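Local coordinates for glyoxalase family protein, putative (Bacillus anthracis, PDB 2QQZ), which is of unknown function but, as a member of the glyoxalase/bleomycin resistance/dioxygenase superfamily, may bind or transform a small substrate, possibly with a metal ion, at residues 50-53 and 58-61; 84-89 and 107-112; 14-19 and 74-79; 27-32 and 93-98. One frame throughout, in Å; residues are numbered along the deposited sequence. Where two conformers were deposited one is given.

Contact 1. Residues 50-53 and 58-61; sequences GCWF and QEIH. With SO4 (sulfate ion), chain C; SO4 (sulfate ion), chain E.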
# COMPACT_ATOMS: atom_id res chain seq x y z
N GLY A 50 8.60 -10.09 12.12
CA GLY A 50 8.05 -8.88 11.55
C GLY A 50 7.15 -8.25 12.59
O GLY A 50 7.05 -8.76 13.71
N CYS A 51 6.54 -7.12 12.25
CA CYS A 51 5.65 -6.41 13.14
C CYS A 51 4.57 -5.66 12.40
O CYS A 51 4.69 -5.40 11.20
CB CYS A 51 6.39 -5.51 14.13
SG CYS A 51 8.03 -5.00 13.71
N TRP A 52 3.51 -5.31 13.15
CA TRP A 52 2.33 -4.64 12.62
C TRP A 52 2.15 -3.35 13.36
O TRP A 52 2.38 -3.29 14.57
CB TRP A 52 1.09 -5.51 12.86
CG TRP A 52 1.03 -6.77 11.98
CD1 TRP A 52 2.04 -7.28 11.22
CD2 TRP A 52 -0.12 -7.63 11.77
NE1 TRP A 52 1.61 -8.40 10.53
CE2 TRP A 52 0.30 -8.67 10.88
CE3 TRP A 52 -1.44 -7.65 12.29
CZ2 TRP A 52 -0.56 -9.73 10.46
CZ3 TRP A 52 -2.31 -8.68 11.87
CH2 TRP A 52 -1.86 -9.71 10.96
N PHE A 53 1.72 -2.31 12.65
CA PHE A 53 1.53 -0.99 13.25
C PHE A 53 0.18 -0.48 12.77
O PHE A 53 -0.22 -0.79 11.66
CB PHE A 53 2.66 -0.01 12.92
CG PHE A 53 3.99 -0.48 13.36
CD1 PHE A 53 4.48 -0.15 14.62
CD2 PHE A 53 4.75 -1.33 12.54
CE1 PHE A 53 5.70 -0.63 15.06
CE2 PHE A 53 5.98 -1.83 12.97
CZ PHE A 53 6.46 -1.47 14.22
N GLN A 58 -6.48 1.67 9.10
CA GLN A 58 -5.62 0.74 8.38
C GLN A 58 -4.43 0.27 9.25
O GLN A 58 -4.25 0.69 10.43
CB GLN A 58 -5.13 1.37 7.05
CG GLN A 58 -6.22 1.62 6.01
CD GLN A 58 -6.98 2.91 6.26
OE1 GLN A 58 -6.38 3.95 6.46
NE2 GLN A 58 -8.32 2.85 6.26
N GLU A 59 -3.65 -0.65 8.67
CA GLU A 59 -2.43 -1.18 9.30
C GLU A 59 -1.28 -1.20 8.30
O GLU A 59 -1.49 -1.21 7.11
CB GLU A 59 -2.64 -2.63 9.80
CG GLU A 59 -3.87 -2.72 10.66
CD GLU A 59 -4.29 -4.14 11.04
OE1 GLU A 59 -3.88 -5.18 10.44
OE2 GLU A 59 -5.10 -4.20 12.00
N ILE A 60 -0.06 -1.22 8.81
CA ILE A 60 1.09 -1.50 7.97
C ILE A 60 1.71 -2.76 8.57
O ILE A 60 1.88 -2.83 9.77
CB ILE A 60 2.10 -0.27 7.88
CG1 ILE A 60 3.23 -0.59 6.89
CG2 ILE A 60 2.68 0.09 9.25
CD1 ILE A 60 4.21 0.54 6.71
N HIS A 61 1.99 -3.77 7.74
CA HIS A 61 2.53 -5.00 8.21
C HIS A 61 3.97 -5.06 7.67
O HIS A 61 4.20 -5.05 6.46
CB HIS A 61 1.76 -6.25 7.73
CG HIS A 61 0.34 -6.32 8.19
ND1 HIS A 61 -0.45 -7.43 7.97
CD2 HIS A 61 -0.38 -5.50 9.00
CE1 HIS A 61 -1.63 -7.23 8.52
NE2 HIS A 61 -1.61 -6.08 9.17
S SO4 C . 2.70 -11.49 8.00
O1 SO4 C . 1.79 -10.44 8.49
O2 SO4 C . 3.08 -12.46 9.04
O3 SO4 C . 3.91 -10.80 7.53
O4 SO4 C . 2.04 -12.22 6.93
S SO4 E . -11.42 4.65 6.28
O1 SO4 E . -11.76 3.22 6.18
O2 SO4 E . -12.67 5.40 6.33
O3 SO4 E . -10.58 4.94 7.44
O4 SO4 E . -10.70 5.18 5.14
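With their CG atoms beside the backbone N, Trp52 (chi1 -71°) and His61 (chi1 -63°) raise their rings on the same face of a beta hairpin, strand 51-55 turning back as strand 58-64. They form a non-hydrogen-bonded antiparallel pair with CA atoms 4.4 Å apart, which lets flat side chains stack. The imidazole lies face-to-face on the indole, its centroid 3.4 Å from that of the five-membered ring, planes 7° apart. His61 CE1 reaches over the six-membered ring, 3.3 Å from Trp52 CZ2. Rotation of the imidazole is fixed by its neighbour but one, since His61 NE2 donates a nearly straight bond of 2.8 Å to Glu59 OE1, which lies in the imidazole plane and is met on its anti side, somewhat out of the carboxylate plane. His13 also stacks with His61. Next along, Phe53 and Ile60 make a hydrogen-bonded pair through two backbone bonds, and on the opposite face Phe53 CB packs on Ile60 CG2, apolar groups suited to the buried side under helix 23-33. At the indole edge a sulfate, probably from the crystallisation liquor and also gripped by Lys41 and Arg48, accepts a bent hydrogen bond at O1, 2.9 Å from Trp52 NE1.

Contact 2. Residues 84-89 and 107-112; sequences DEFKQE and IRFYVS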
# COMPACT_ATOMS: atom_id res chain seq x y z
N ASP A 84 3.10 19.90 8.10
CA ASP A 84 4.13 20.88 8.35
C ASP A 84 4.90 20.51 9.60
O ASP A 84 6.12 20.27 9.57
CB ASP A 84 3.51 22.31 8.44
CG ASP A 84 2.06 22.34 9.10
OD1 ASP A 84 1.13 21.70 8.57
OD2 ASP A 84 1.86 23.08 10.11
N GLU A 85 4.15 20.40 10.69
CA GLU A 85 4.64 20.13 12.04
C GLU A 85 5.17 18.68 12.16
O GLU A 85 6.16 18.41 12.85
CB GLU A 85 3.50 20.38 13.02
CG GLU A 85 3.91 20.28 14.46
CD GLU A 85 2.70 20.23 15.42
OE1 GLU A 85 1.78 21.09 15.28
OE2 GLU A 85 2.68 19.35 16.32
N PHE A 86 4.50 17.74 11.49
CA PHE A 86 4.99 16.35 11.46
C PHE A 86 6.37 16.31 10.84
O PHE A 86 7.28 15.70 11.41
CB PHE A 86 4.03 15.50 10.67
CG PHE A 86 4.47 14.08 10.47
CD1 PHE A 86 4.61 13.22 11.57
CD2 PHE A 86 4.65 13.57 9.18
CE1 PHE A 86 4.96 11.89 11.39
CE2 PHE A 86 5.00 12.26 8.99
CZ PHE A 86 5.14 11.41 10.11
N LYS A 87 6.52 16.95 9.67
CA LYS A 87 7.79 17.00 8.96
C LYS A 87 8.95 17.59 9.81
O LYS A 87 10.05 17.02 9.82
CB LYS A 87 7.66 17.79 7.66
CG LYS A 87 8.94 17.72 6.78
CD LYS A 87 8.65 18.22 5.39
CE LYS A 87 9.03 19.65 5.27
NZ LYS A 87 9.06 20.05 3.85
N GLN A 88 8.72 18.70 10.50
CA GLN A 88 9.76 19.25 11.36
C GLN A 88 10.07 18.37 12.57
O GLN A 88 11.18 18.43 13.10
CB GLN A 88 9.44 20.68 11.82
CG GLN A 88 9.60 21.72 10.73
CD GLN A 88 10.90 21.59 9.95
OE1 GLN A 88 11.99 21.43 10.51
NE2 GLN A 88 10.78 21.69 8.63
N GLU A 89 9.11 17.55 13.02
CA GLU A 89 9.40 16.56 14.08
C GLU A 89 10.31 15.42 13.56
O GLU A 89 11.12 14.88 14.33
CB GLU A 89 8.13 15.98 14.70
CG GLU A 89 7.31 16.92 15.52
CD GLU A 89 8.15 17.75 16.50
OE1 GLU A 89 8.67 17.16 17.47
OE2 GLU A 89 8.28 18.98 16.30
N ILE A 107 0.33 18.80 -0.10
CA ILE A 107 1.67 18.91 0.41
C ILE A 107 2.11 17.50 0.65
O ILE A 107 1.35 16.68 1.20
CB ILE A 107 1.69 19.70 1.76
CG1 ILE A 107 1.14 21.11 1.51
CG2 ILE A 107 3.11 19.73 2.40
CD1 ILE A 107 0.99 22.00 2.77
N ARG A 108 3.35 17.18 0.30
CA ARG A 108 3.78 15.82 0.52
C ARG A 108 5.28 15.67 0.44
O ARG A 108 5.98 16.50 -0.13
CB ARG A 108 3.11 14.91 -0.51
CG ARG A 108 3.62 15.11 -1.90
CD ARG A 108 2.87 14.21 -2.81
NE ARG A 108 3.29 14.53 -4.18
CZ ARG A 108 3.04 13.78 -5.26
NH1 ARG A 108 2.35 12.65 -5.16
NH2 ARG A 108 3.47 14.21 -6.43
N PHE A 109 5.77 14.58 0.99
CA PHE A 109 7.21 14.33 1.00
C PHE A 109 7.46 12.84 1.22
O PHE A 109 6.56 12.10 1.72
CB PHE A 109 7.92 15.18 2.07
CG PHE A 109 7.56 14.83 3.50
CD1 PHE A 109 8.27 13.85 4.19
CD2 PHE A 109 6.54 15.50 4.16
CE1 PHE A 109 7.98 13.56 5.50
CE2 PHE A 109 6.21 15.20 5.49
CZ PHE A 109 6.91 14.22 6.16
N TYR A 110 8.68 12.40 0.88
CA TYR A 110 9.05 10.99 1.01
C TYR A 110 10.12 10.89 2.06
O TYR A 110 10.92 11.80 2.24
CB TYR A 110 9.61 10.45 -0.29
CG TYR A 110 8.78 10.75 -1.49
CD1 TYR A 110 7.49 10.22 -1.61
CD2 TYR A 110 9.29 11.49 -2.55
CE1 TYR A 110 6.71 10.48 -2.72
CE2 TYR A 110 8.50 11.73 -3.71
CZ TYR A 110 7.22 11.24 -3.76
OH TYR A 110 6.39 11.44 -4.86
N VAL A 111 10.16 9.75 2.71
CA VAL A 111 11.28 9.35 3.53
C VAL A 111 11.59 7.89 3.15
O VAL A 111 10.77 7.22 2.51
CB VAL A 111 10.97 9.46 5.04
CG1 VAL A 111 10.42 10.82 5.36
CG2 VAL A 111 9.96 8.41 5.46
N SER A 112 12.75 7.41 3.53
CA SER A 112 13.09 6.00 3.46
C SER A 112 13.04 5.41 4.88
O SER A 112 13.53 6.01 5.84
CB SER A 112 14.50 5.80 2.89
OG SER A 112 14.56 6.23 1.53
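Lys87 lays its aliphatic chain over the ring of Phe109 in a beta-alpha-beta-beta-beta module of the glyoxalase fold, helix 83-92 packing on strand 106-112. The chain begins at CB, which sits 3.7 Å from Phe109 CE2. CG stays near the same ring atom, and CD comes to rest over the face, 4.0 Å from the ring centroid and 24° off its normal, a CH-pi contact. There the chain bends (chi3 96°), and the ammonium NZ makes a salt bridge with Asp99 on the neighbouring strand 98-100. Lysine suits the position because its methylenes can cover a hydrophobic ring while its charge reaches a partner at the partly exposed margin. Phe109 projects from the sheet toward the helix, its CG between the backbone N and the carbonyl carbon (chi1 66°). The ring is thus offered to two helical residues, Lys87 over a face and Phe86 at the edge. Phe86, unlike the partly exposed Lys87, is buried, as an all-carbon side chain should be here: it meets Phe121 edge-to-face and touches Tyr7 of the second subunit. No hydrogen bond joins helix to strand; Phe86 CD2 packs 3.8 Å from Phe109 CZ.

Contact 3. Residues 14-19 and 74-79; sequences VQVAAP and AHPAFY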
# COMPACT_ATOMS: atom_id res chain seq x y z
N VAL A 14 -1.17 -2.50 4.05
CA VAL A 14 -0.07 -2.69 3.11
C VAL A 14 1.02 -3.53 3.79
O VAL A 14 1.32 -3.37 4.99
CB VAL A 14 0.52 -1.34 2.60
CG1 VAL A 14 -0.49 -0.64 1.75
CG2 VAL A 14 0.98 -0.40 3.78
N GLN A 15 1.57 -4.45 3.02
CA GLN A 15 2.65 -5.25 3.50
C GLN A 15 3.95 -4.66 2.94
O GLN A 15 4.11 -4.58 1.73
CB GLN A 15 2.46 -6.72 3.09
CG GLN A 15 3.77 -7.47 3.40
CD GLN A 15 3.56 -8.76 4.07
OE1 GLN A 15 2.94 -8.83 5.12
NE2 GLN A 15 4.06 -9.80 3.46
N VAL A 16 4.85 -4.23 3.82
CA VAL A 16 6.19 -3.66 3.47
C VAL A 16 7.25 -4.70 3.83
O VAL A 16 7.18 -5.30 4.90
CB VAL A 16 6.40 -2.38 4.30
CG1 VAL A 16 7.82 -1.80 4.19
CG2 VAL A 16 5.34 -1.32 3.91
N ALA A 17 8.19 -4.96 2.94
CA ALA A 17 9.14 -6.05 3.19
C ALA A 17 10.35 -5.49 3.95
O ALA A 17 10.61 -4.27 3.89
CB ALA A 17 9.53 -6.69 1.91
N ALA A 18 11.07 -6.38 4.62
CA ALA A 18 12.23 -6.03 5.42
C ALA A 18 13.05 -7.29 5.60
O ALA A 18 12.54 -8.42 5.41
CB ALA A 18 11.77 -5.48 6.76
N PRO A 19 14.33 -7.14 5.94
CA PRO A 19 15.08 -8.37 6.13
C PRO A 19 14.82 -9.14 7.44
O PRO A 19 14.29 -8.59 8.41
CB PRO A 19 16.55 -7.90 6.10
CG PRO A 19 16.51 -6.45 6.46
CD PRO A 19 15.15 -5.92 6.09
N ALA A 74 7.76 2.47 -6.11
CA ALA A 74 6.38 2.15 -5.68
C ALA A 74 6.29 2.06 -4.14
O ALA A 74 7.16 1.50 -3.48
CB ALA A 74 5.96 0.85 -6.27
N HIS A 75 5.25 2.64 -3.55
CA HIS A 75 5.17 2.78 -2.12
C HIS A 75 3.72 3.07 -1.65
O HIS A 75 2.87 3.42 -2.47
CB HIS A 75 6.08 3.96 -1.73
CG HIS A 75 5.63 5.27 -2.30
ND1 HIS A 75 5.90 5.65 -3.60
CD2 HIS A 75 4.88 6.26 -1.77
CE1 HIS A 75 5.37 6.83 -3.84
NE2 HIS A 75 4.73 7.21 -2.75
N PRO A 76 3.45 2.88 -0.34
CA PRO A 76 2.26 3.37 0.32
C PRO A 76 2.38 4.87 0.69
O PRO A 76 3.49 5.38 1.03
CB PRO A 76 2.21 2.51 1.61
CG PRO A 76 3.71 2.26 1.86
CD PRO A 76 4.32 2.11 0.57
N ALA A 77 1.22 5.55 0.66
CA ALA A 77 1.11 6.98 1.00
C ALA A 77 0.10 7.17 2.14
O ALA A 77 -1.05 6.72 2.07
CB ALA A 77 0.76 7.84 -0.22
N PHE A 78 0.60 7.77 3.22
CA PHE A 78 -0.14 7.99 4.47
C PHE A 78 -0.63 9.41 4.56
O PHE A 78 0.11 10.33 4.25
CB PHE A 78 0.75 7.68 5.66
CG PHE A 78 1.21 6.28 5.68
CD1 PHE A 78 0.38 5.28 6.19
CD2 PHE A 78 2.44 5.93 5.17
CE1 PHE A 78 0.81 3.95 6.20
CE2 PHE A 78 2.85 4.60 5.16
CZ PHE A 78 2.03 3.62 5.68
N TYR A 79 -1.89 9.56 4.95
CA TYR A 79 -2.49 10.87 5.16
C TYR A 79 -2.10 11.33 6.56
O TYR A 79 -2.23 10.55 7.55
CB TYR A 79 -4.02 10.85 4.98
CG TYR A 79 -4.56 12.28 4.82
CD1 TYR A 79 -4.72 12.83 3.54
CD2 TYR A 79 -4.81 13.10 5.93
CE1 TYR A 79 -5.18 14.13 3.37
CE2 TYR A 79 -5.26 14.45 5.76
CZ TYR A 79 -5.45 14.92 4.47
OH TYR A 79 -5.87 16.20 4.21
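Two outermost strands of the two four-stranded sheets meet here, strand 8-18 through Val14 and Val16, strand 76-80 through Pro76 at its start. The strands do not pair with each other: the CA atoms of Val14 and Pro76 are 7.1 Å apart, and no hydrogen bond crosses. What joins them is apolar contact between the side of a proline ring and valine methyls. In one of the two conformers of Val14, CG2 approaches Pro76 CB to 3.8 Å, with CG1 4.2 Å from the same atom. There chi1 -67° puts CG2 between the backbone N and the carbonyl carbon, on the side of Pro76. Val16, two residues on and on the same side of its strand, adds a looser touch, its CG2 4.4 Å from Pro76 CG. Branched and cyclic aliphatic groups suit this buried seam near the middle of the chain, being compact and needing no polar partner. Both strands continue into antiparallel ladders with the second subunit, whose own Val14 packs on this one. Within the chain, strand 58-64 lies next to strand 8-18 and presents Ile60 to both valines, while strand 118-124 flanks strand 76-80, where Pro76 bonds through its backbone to Glu120.

Contact 4. Residues 27-32 and 93-98; sequences RAFYGE and QGIEVI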
# COMPACT_ATOMS: atom_id res chain seq x y z
N ARG A 27 10.49 -1.20 14.77
CA ARG A 27 9.83 -0.57 15.91
C ARG A 27 10.43 0.80 16.17
O ARG A 27 9.70 1.76 16.43
CB ARG A 27 9.85 -1.46 17.17
CG ARG A 27 9.18 -2.80 16.90
CD ARG A 27 8.82 -3.64 18.08
NE ARG A 27 9.71 -4.75 18.29
CZ ARG A 27 9.40 -6.05 18.21
NH1 ARG A 27 10.36 -6.92 18.48
NH2 ARG A 27 8.18 -6.48 17.91
N ALA A 28 11.76 0.92 16.09
CA ALA A 28 12.39 2.22 16.28
C ALA A 28 11.87 3.27 15.27
O ALA A 28 11.64 4.44 15.64
CB ALA A 28 13.93 2.11 16.27
N PHE A 29 11.63 2.87 14.02
CA PHE A 29 11.24 3.82 13.02
C PHE A 29 9.71 4.00 12.93
O PHE A 29 9.19 5.11 13.16
CB PHE A 29 11.83 3.47 11.66
CG PHE A 29 11.41 4.41 10.56
CD1 PHE A 29 12.13 5.60 10.32
CD2 PHE A 29 10.31 4.11 9.76
CE1 PHE A 29 11.76 6.45 9.28
CE2 PHE A 29 9.94 4.96 8.71
CZ PHE A 29 10.67 6.14 8.50
N TYR A 30 8.99 2.90 12.66
CA TYR A 30 7.55 2.98 12.48
C TYR A 30 6.81 3.36 13.75
O TYR A 30 5.80 4.10 13.71
CB TYR A 30 7.00 1.67 11.87
CG TYR A 30 7.34 1.53 10.42
CD1 TYR A 30 6.61 2.23 9.44
CD2 TYR A 30 8.41 0.72 10.02
CE1 TYR A 30 6.95 2.13 8.08
CE2 TYR A 30 8.77 0.62 8.67
CZ TYR A 30 8.03 1.33 7.70
OH TYR A 30 8.34 1.22 6.35
N GLY A 31 7.33 2.86 14.87
CA GLY A 31 6.74 3.07 16.16
C GLY A 31 7.26 4.35 16.79
O GLY A 31 6.49 5.29 16.98
N GLU A 32 8.54 4.39 17.12
CA GLU A 32 9.04 5.56 17.85
C GLU A 32 9.09 6.82 16.98
O GLU A 32 8.48 7.85 17.32
CB GLU A 32 10.38 5.28 18.54
CG GLU A 32 10.25 4.62 19.92
CD GLU A 32 9.35 5.39 20.90
OE1 GLU A 32 9.70 6.50 21.36
OE2 GLU A 32 8.28 4.85 21.22
N GLN A 93 14.53 14.69 14.52
CA GLN A 93 15.08 13.38 14.85
C GLN A 93 16.13 12.87 13.83
O GLN A 93 16.49 11.69 13.83
CB GLN A 93 13.93 12.35 14.96
CG GLN A 93 12.89 12.67 16.02
CD GLN A 93 11.69 11.75 15.92
OE1 GLN A 93 10.62 12.15 15.44
NE2 GLN A 93 11.86 10.50 16.35
N GLY A 94 16.60 13.74 12.94
CA GLY A 94 17.64 13.36 11.98
C GLY A 94 17.18 12.55 10.77
O GLY A 94 18.01 12.00 10.04
N ILE A 95 15.87 12.48 10.55
CA ILE A 95 15.32 11.80 9.38
C ILE A 95 15.42 12.67 8.13
O ILE A 95 15.03 13.84 8.16
CB ILE A 95 13.84 11.36 9.61
CG1 ILE A 95 13.75 10.44 10.83
CG2 ILE A 95 13.28 10.69 8.36
CD1 ILE A 95 14.62 9.16 10.67
N GLU A 96 15.94 12.11 7.05
CA GLU A 96 16.04 12.85 5.79
C GLU A 96 14.69 12.86 5.05
O GLU A 96 14.08 11.81 4.82
CB GLU A 96 17.14 12.25 4.90
CG GLU A 96 18.57 12.37 5.46
CD GLU A 96 19.26 13.73 5.16
OE1 GLU A 96 18.67 14.61 4.49
OE2 GLU A 96 20.41 13.90 5.62
N VAL A 97 14.23 14.05 4.67
CA VAL A 97 12.97 14.18 3.91
C VAL A 97 13.16 14.72 2.50
O VAL A 97 14.03 15.57 2.24
CB VAL A 97 11.85 14.97 4.66
CG1 VAL A 97 11.83 14.63 6.14
CG2 VAL A 97 11.99 16.46 4.43
N ILE A 98 12.39 14.18 1.57
CA ILE A 98 12.48 14.59 0.19
C ILE A 98 11.12 15.14 -0.20
O ILE A 98 10.16 14.39 -0.38
CB ILE A 98 12.87 13.43 -0.76
CG1 ILE A 98 14.26 12.88 -0.39
CG2 ILE A 98 12.84 13.92 -2.26
CD1 ILE A 98 14.63 11.68 -1.17
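The ring of Phe29 meets Ile95 at its edge, near the ring plane, with Phe29 CE1 4.2 Å from Ile95 CD1. The same ring also meets its neighbour in sequence: Phe29 CD2 stands 3.8 Å above the plane of Tyr30, over the centre of that ring, while Tyr30 CD2 lies at the Phe29 edge, in its plane. Together these contacts bring helix 23-33 against the loop that leaves helix 83-92 through a Schellman motif. Gly94 is the C-prime residue of that motif, and its positive phi of 79° is readily taken up by a residue without a side chain. The chain then turns so that Ile95 points toward helix 23-33, and its CD1 forms the tip that reaches the phenyl rim. Phe29 holds CG anti to the backbone N (chi1 178°), which brings the ring edge to the loop. Both side chains also rest on Val111 of strand 106-112, so the pair closes over a sheet residue common to both. Isoleucine suits this partly exposed place because its CD1 methyl can reach the phenyl edge while the side chain keeps its hold on Val111. Toward solvent, the exposed Glu32 and Gln93 only border the contact. Residues 27-32 form a wider pi-type turn, in which Glu32 N donates to Arg27 O over 3.0 Å; Gly31, lacking a CB, does not crowd that same oxygen.

In the fold
Contacts 1, 2 and 3 are buried, while contact 4 lies partly at the surface. Contact 1, inside one sheet, combines backbone bonds with a ring stack and a sulfate. Contact 2 packs a helix on a strand and contact 4 a helix on a loop, neither with crossing hydrogen bonds, and contact 3 joins strands outermost within the chain by aliphatic groups alone. Contacts 1 and 3 share a sheet, strand 58-64 bonding to strand 8-18 through His61 with Val14 and Val16. Contacts 2 and 4 interlock along the chain and join through a probable hydrogen bond from Tyr110 N to Ile98 O. Tyr30 of contact 4 packs on Ile60 of contact 1. Contacts 1 to 3 touch the second subunit.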